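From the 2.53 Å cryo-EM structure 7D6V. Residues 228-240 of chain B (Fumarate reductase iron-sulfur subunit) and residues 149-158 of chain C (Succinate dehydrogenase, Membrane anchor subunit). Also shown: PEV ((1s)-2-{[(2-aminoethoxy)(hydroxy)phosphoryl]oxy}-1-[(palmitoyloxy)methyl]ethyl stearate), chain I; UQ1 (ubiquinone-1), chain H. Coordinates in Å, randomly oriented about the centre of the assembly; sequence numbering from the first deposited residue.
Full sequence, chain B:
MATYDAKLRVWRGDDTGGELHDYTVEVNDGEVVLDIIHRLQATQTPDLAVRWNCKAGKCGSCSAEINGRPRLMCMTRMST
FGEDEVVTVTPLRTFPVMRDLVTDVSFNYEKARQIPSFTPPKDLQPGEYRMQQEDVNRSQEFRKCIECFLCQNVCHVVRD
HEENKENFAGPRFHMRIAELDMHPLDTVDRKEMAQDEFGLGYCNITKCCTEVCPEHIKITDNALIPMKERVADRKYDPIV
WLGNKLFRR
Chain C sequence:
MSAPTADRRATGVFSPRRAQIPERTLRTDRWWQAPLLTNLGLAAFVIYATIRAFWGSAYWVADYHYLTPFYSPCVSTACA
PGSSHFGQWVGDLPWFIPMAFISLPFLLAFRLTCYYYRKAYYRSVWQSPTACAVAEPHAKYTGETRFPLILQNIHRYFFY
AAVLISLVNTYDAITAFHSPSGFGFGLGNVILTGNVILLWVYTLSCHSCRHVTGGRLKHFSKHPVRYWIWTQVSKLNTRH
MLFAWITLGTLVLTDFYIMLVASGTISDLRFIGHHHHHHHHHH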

# COMPACT_ATOMS: atom_id res chain seq x y z
N LYS B 228 22.75 -9.93 1.47
CA LYS B 228 24.08 -10.15 0.89
C LYS B 228 25.06 -10.63 1.95
O LYS B 228 25.90 -11.49 1.68
CB LYS B 228 24.58 -8.87 0.22
CG LYS B 228 23.97 -8.61 -1.14
CD LYS B 228 24.36 -7.25 -1.66
CE LYS B 228 23.84 -7.03 -3.08
NZ LYS B 228 24.75 -7.59 -4.11
N GLU B 229 24.97 -10.08 3.16
CA GLU B 229 25.83 -10.53 4.24
C GLU B 229 25.53 -11.97 4.64
O GLU B 229 26.44 -12.75 4.93
CB GLU B 229 25.69 -9.60 5.44
CG GLU B 229 26.31 -8.23 5.22
CD GLU B 229 27.82 -8.29 5.07
OE1 GLU B 229 28.50 -8.68 6.04
OE2 GLU B 229 28.32 -7.95 3.99
N ARG B 230 24.25 -12.36 4.65
CA ARG B 230 23.90 -13.75 4.94
C ARG B 230 24.37 -14.69 3.84
O ARG B 230 24.85 -15.80 4.12
CB ARG B 230 22.39 -13.86 5.15
CG ARG B 230 21.90 -13.04 6.33
CD ARG B 230 20.40 -13.05 6.49
NE ARG B 230 20.01 -12.27 7.66
CZ ARG B 230 18.97 -12.56 8.44
NH1 ARG B 230 18.21 -13.61 8.18
NH2 ARG B 230 18.70 -11.80 9.48
N VAL B 231 24.26 -14.27 2.58
CA VAL B 231 24.77 -15.07 1.48
C VAL B 231 26.28 -15.22 1.59
O VAL B 231 26.83 -16.28 1.30
CB VAL B 231 24.35 -14.45 0.13
CG1 VAL B 231 25.12 -15.10 -1.01
CG2 VAL B 231 22.86 -14.61 -0.08
N ALA B 232 26.97 -14.16 2.01
CA ALA B 232 28.41 -14.25 2.23
C ALA B 232 28.74 -15.19 3.37
O ALA B 232 29.75 -15.91 3.33
CB ALA B 232 28.99 -12.86 2.48
N ASP B 233 27.91 -15.19 4.42
CA ASP B 233 28.03 -16.20 5.47
C ASP B 233 28.01 -17.60 4.87
O ASP B 233 28.86 -18.45 5.19
CB ASP B 233 26.88 -16.08 6.47
CG ASP B 233 27.13 -15.04 7.53
OD1 ASP B 233 28.26 -14.50 7.60
OD2 ASP B 233 26.20 -14.78 8.30
N ARG B 234 27.04 -17.86 4.00
CA ARG B 234 26.86 -19.21 3.48
C ARG B 234 27.90 -19.59 2.42
O ARG B 234 28.24 -20.77 2.32
CB ARG B 234 25.46 -19.35 2.89
CG ARG B 234 24.35 -19.43 3.92
CD ARG B 234 24.48 -20.68 4.77
NE ARG B 234 23.25 -20.97 5.50
CZ ARG B 234 22.93 -20.41 6.66
NH1 ARG B 234 23.75 -19.53 7.23
NH2 ARG B 234 21.79 -20.73 7.26
N LYS B 235 28.40 -18.64 1.65
CA LYS B 235 29.14 -18.95 0.43
C LYS B 235 30.54 -18.37 0.38
O LYS B 235 31.45 -19.03 -0.15
CB LYS B 235 28.36 -18.45 -0.79
CG LYS B 235 27.11 -19.24 -1.11
CD LYS B 235 26.30 -18.57 -2.20
CE LYS B 235 26.89 -18.85 -3.56
NZ LYS B 235 26.58 -20.23 -4.03
N TYR B 236 30.76 -17.17 0.89
CA TYR B 236 31.99 -16.43 0.63
C TYR B 236 32.78 -16.14 1.90
O TYR B 236 33.45 -15.11 2.00
CB TYR B 236 31.69 -15.12 -0.10
CG TYR B 236 30.83 -15.30 -1.33
CD1 TYR B 236 31.24 -16.12 -2.37
CD2 TYR B 236 29.62 -14.64 -1.45
CE1 TYR B 236 30.46 -16.29 -3.49
CE2 TYR B 236 28.83 -14.80 -2.57
CZ TYR B 236 29.26 -15.63 -3.59
OH TYR B 236 28.49 -15.80 -4.71
N ASP B 237 32.71 -17.03 2.88
CA ASP B 237 33.39 -16.83 4.16
C ASP B 237 34.40 -17.93 4.38
O ASP B 237 34.02 -19.08 4.67
CB ASP B 237 32.37 -16.79 5.31
CG ASP B 237 32.81 -15.89 6.44
OD1 ASP B 237 31.95 -15.19 7.00
OD2 ASP B 237 34.01 -15.88 6.77
N PRO B 238 35.70 -17.65 4.27
CA PRO B 238 36.71 -18.71 4.38
C PRO B 238 36.79 -19.36 5.75
O PRO B 238 37.56 -20.31 5.94
CB PRO B 238 38.02 -17.98 4.05
CG PRO B 238 37.59 -16.78 3.27
CD PRO B 238 36.30 -16.36 3.88
N ILE B 239 36.00 -18.89 6.71
CA ILE B 239 35.94 -19.53 8.02
C ILE B 239 34.96 -20.69 7.91
O ILE B 239 33.75 -20.52 8.15
CB ILE B 239 35.53 -18.53 9.12
CG1 ILE B 239 36.58 -17.43 9.26
CG2 ILE B 239 35.36 -19.24 10.46
CD1 ILE B 239 37.96 -17.94 9.59
N VAL B 240 35.47 -21.85 7.54
CA VAL B 240 34.64 -23.04 7.34
C VAL B 240 35.38 -24.27 7.87
O VAL B 240 36.61 -24.32 7.86
CB VAL B 240 34.27 -23.23 5.85
CG1 VAL B 240 33.27 -22.18 5.41
CG2 VAL B 240 35.51 -23.19 4.97
N LEU C 149 34.59 -8.32 -9.19
CA LEU C 149 33.64 -7.69 -8.28
C LEU C 149 33.00 -8.66 -7.30
O LEU C 149 32.36 -8.21 -6.34
CB LEU C 149 32.56 -6.96 -9.08
CG LEU C 149 33.03 -5.71 -9.82
CD1 LEU C 149 31.86 -4.89 -10.31
CD2 LEU C 149 33.92 -4.87 -8.92
N ILE C 150 33.14 -9.97 -7.50
CA ILE C 150 32.68 -10.92 -6.50
C ILE C 150 33.51 -10.82 -5.22
O ILE C 150 33.06 -11.27 -4.16
CB ILE C 150 32.69 -12.36 -7.06
CG1 ILE C 150 31.90 -13.33 -6.18
CG2 ILE C 150 34.11 -12.87 -7.20
CD1 ILE C 150 30.43 -13.09 -6.17
N LEU C 151 34.70 -10.23 -5.30
CA LEU C 151 35.58 -10.11 -4.15
C LEU C 151 35.15 -9.04 -3.16
O LEU C 151 35.77 -8.91 -2.11
CB LEU C 151 37.01 -9.82 -4.62
CG LEU C 151 37.71 -10.93 -5.39
CD1 LEU C 151 39.05 -10.44 -5.92
CD2 LEU C 151 37.90 -12.16 -4.53
N GLN C 152 34.10 -8.27 -3.47
CA GLN C 152 33.59 -7.29 -2.53
C GLN C 152 32.92 -7.92 -1.32
O GLN C 152 32.57 -7.21 -0.38
CB GLN C 152 32.61 -6.35 -3.22
CG GLN C 152 33.13 -5.76 -4.52
CD GLN C 152 33.75 -4.40 -4.32
OE1 GLN C 152 34.32 -4.11 -3.27
NE2 GLN C 152 33.65 -3.55 -5.34
N ASN C 153 32.73 -9.24 -1.33
CA ASN C 153 32.03 -9.95 -0.27
C ASN C 153 32.93 -10.28 0.92
O ASN C 153 32.44 -10.85 1.90
CB ASN C 153 31.42 -11.24 -0.82
CG ASN C 153 30.30 -10.97 -1.80
OD1 ASN C 153 29.22 -10.53 -1.42
ND2 ASN C 153 30.55 -11.25 -3.07
N ILE C 154 34.21 -9.93 0.87
CA ILE C 154 35.12 -10.16 1.98
C ILE C 154 35.29 -8.90 2.83
O ILE C 154 36.29 -8.75 3.53
CB ILE C 154 36.48 -10.70 1.51
CG1 ILE C 154 37.15 -9.69 0.58
CG2 ILE C 154 36.31 -12.03 0.81
CD1 ILE C 154 38.48 -10.14 0.05
N HIS C 155 34.33 -7.98 2.75
CA HIS C 155 34.45 -6.70 3.44
C HIS C 155 34.56 -6.86 4.95
O HIS C 155 35.19 -6.02 5.62
CB HIS C 155 33.27 -5.81 3.08
CG HIS C 155 33.32 -4.45 3.70
ND1 HIS C 155 34.42 -3.63 3.58
CD2 HIS C 155 32.42 -3.78 4.46
CE1 HIS C 155 34.19 -2.50 4.23
NE2 HIS C 155 32.99 -2.57 4.77
N ARG C 156 33.95 -7.90 5.52
CA ARG C 156 33.98 -8.08 6.97
C ARG C 156 35.40 -8.31 7.50
O ARG C 156 35.71 -7.93 8.63
CB ARG C 156 33.07 -9.23 7.38
CG ARG C 156 33.37 -10.54 6.69
CD ARG C 156 32.34 -11.60 7.04
NE ARG C 156 31.06 -11.33 6.40
CZ ARG C 156 30.04 -12.18 6.37
NH1 ARG C 156 30.15 -13.37 6.96
NH2 ARG C 156 28.92 -11.86 5.77
N TYR C 157 36.27 -8.89 6.68
CA TYR C 157 37.64 -9.11 7.13
C TYR C 157 38.43 -7.81 7.16
O TYR C 157 39.22 -7.57 8.08
CB TYR C 157 38.31 -10.15 6.24
CG TYR C 157 37.74 -11.52 6.46
CD1 TYR C 157 38.36 -12.44 7.29
CD2 TYR C 157 36.55 -11.89 5.86
CE1 TYR C 157 37.82 -13.68 7.50
CE2 TYR C 157 36.00 -13.13 6.07
CZ TYR C 157 36.64 -14.02 6.89
OH TYR C 157 36.09 -15.26 7.09
N PHE C 158 38.19 -6.94 6.17
CA PHE C 158 38.76 -5.60 6.24
C PHE C 158 38.13 -4.81 7.38
O PHE C 158 38.78 -3.91 7.93
CB PHE C 158 38.58 -4.89 4.91
CG PHE C 158 39.28 -5.57 3.78
CD1 PHE C 158 40.65 -5.75 3.81
CD2 PHE C 158 38.58 -6.05 2.69
CE1 PHE C 158 41.31 -6.38 2.79
CE2 PHE C 158 39.23 -6.68 1.66
CZ PHE C 158 40.60 -6.85 1.70
C48 PEV I . 38.46 7.15 0.82
C47 PEV I . 39.47 6.37 -0.01
C46 PEV I . 38.77 5.34 -0.89
C45 PEV I . 38.20 6.01 -2.13
C44 PEV I . 38.23 5.08 -3.34
C43 PEV I . 37.31 5.56 -4.45
C42 PEV I . 37.93 5.32 -5.81
C41 PEV I . 37.30 4.12 -6.50
C40 PEV I . 37.49 4.18 -8.00
C39 PEV I . 37.90 2.82 -8.55
C38 PEV I . 36.68 1.91 -8.65
C37 PEV I . 35.99 2.08 -10.00
C36 PEV I . 35.75 0.73 -10.66
C35 PEV I . 34.33 0.25 -10.41
C34 PEV I . 33.87 -0.66 -11.54
C33 PEV I . 34.90 -1.73 -11.83
C32 PEV I . 34.80 -2.21 -13.26
C31 PEV I . 33.90 -3.43 -13.36
O31 PEV I . 32.75 -3.34 -13.11
O2 PEV I . 34.44 -4.66 -13.76
C2 PEV I . 33.97 -5.07 -15.01
C1 PEV I . 32.86 -6.08 -14.80
O3P PEV I . 31.64 -5.40 -14.77
P PEV I . 30.51 -5.75 -15.92
O1P PEV I . 30.83 -5.02 -17.20
O2P PEV I . 29.15 -5.35 -15.42
O4P PEV I . 30.55 -7.37 -16.22
C4 PEV I . 31.23 -7.83 -17.35
C5 PEV I . 31.92 -9.14 -17.00
N6 PEV I . 33.01 -9.40 -17.92
C3 PEV I . 35.12 -5.69 -15.80
O3 PEV I . 36.21 -4.81 -15.71
C11 PEV I . 37.28 -5.30 -14.94
O11 PEV I . 37.84 -6.28 -15.27
C12 PEV I . 37.70 -4.56 -13.67
C13 PEV I . 39.21 -4.36 -13.61
C14 PEV I . 39.60 -3.23 -12.66
C15 PEV I . 38.90 -3.35 -11.31
C16 PEV I . 39.92 -3.45 -10.17
C17 PEV I . 39.52 -2.66 -8.92
C18 PEV I . 38.16 -1.98 -9.03
C19 PEV I . 37.20 -2.37 -7.90
C20 PEV I . 37.74 -3.49 -7.01
C21 PEV I . 37.05 -3.52 -5.65
C22 PEV I . 37.87 -4.25 -4.59
C23 PEV I . 37.49 -5.72 -4.44
C24 PEV I . 38.73 -6.57 -4.19
C25 PEV I . 39.17 -6.53 -2.73
C26 PEV I . 40.60 -6.01 -2.58
C1 UQ1 H . 33.89 -17.45 -5.80
O1 UQ1 H . 33.38 -17.84 -4.81
C2 UQ1 H . 33.22 -17.66 -7.16
O2 UQ1 H . 32.00 -18.33 -7.24
CM2 UQ1 H . 32.08 -19.63 -7.76
C3 UQ1 H . 33.89 -17.14 -8.43
O3 UQ1 H . 33.28 -17.34 -9.67
CM3 UQ1 H . 32.36 -16.35 -10.02
C4 UQ1 H . 35.22 -16.41 -8.34
O4 UQ1 H . 35.74 -16.01 -9.32
C5 UQ1 H . 35.89 -16.19 -6.98
CM5 UQ1 H . 37.22 -15.46 -6.89
C6 UQ1 H . 35.22 -16.71 -5.72
C7 UQ1 H . 35.88 -16.49 -4.36
C8 UQ1 H . 35.37 -15.17 -3.80
C9 UQ1 H . 35.16 -15.02 -2.51
C10 UQ1 H . 35.42 -16.17 -1.55
C11 UQ1 H . 34.64 -13.68 -1.99

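The chain B stretch enters as the last turns of a helix, held by i to i+4 bonds such as B:Asp233 N to B:Glu229 O (2.9 Å), then gives way to an irregular loop that carries B:Asp237, B:Pro238 and B:Ile239. Chain C is more broken: a weakly bonded helical end passes into a 3-10 segment at 151-153, and a new helix starts after C:Ile154, its N-cap residue. The backbones come closest where B:Ala232 CA lies 6.2 Å from C:Asn153 CA. The small methyl of B:Ala232 points toward chain C and suits this close approach, its CB resting 4.0 Å from C:Asn153 O.

C:Arg156 dominates the polar chemistry. Its long side chain reaches the chain B helix, where its planar guanidinium can serve several acceptors along its edge. C:Arg156 NH2 donates to the backbone B:Glu229 O (2.8 Å) and to B:Glu229 OE1 (3.2 Å), the latter within a salt bridge. C:Arg156 NH1 forms salt bridges with B:Asp233 OD1, at a very short 2.3 Å, and with B:Asp237 OD1, at 2.6 Å through a weak hydrogen bond, bent to 122° at the hydrogen. One cation thus ties the helix to the loop that follows it, and three carboxylates share its charge.

The CA-to-CB bond of B:Tyr236 points toward chain C, and its large ring gives a broad surface to the C:Ile150 methyl, with B:Tyr236 CZ 3.8 Å from C:Ile150 CD1. C:Asn153 ND2 donates within its own chain to C:Ile150 O at 2.7 Å. B:Tyr236 also borders ubiquinone-1, with B:Tyr236 CE1 3.6 Å from UQ1 O1; the interface therefore forms part of the quinone's surroundings.

Farther along the loop, C:Tyr157 offers the carbon frame of its phenol ring to B:Pro238, whose CD lies 3.8 Å from C:Tyr157 CZ, and to B:Ile239, whose CG1 approaches C:Tyr157 CZ to 4.2 Å; their hydrocarbon side chains suit such van der Waals packing.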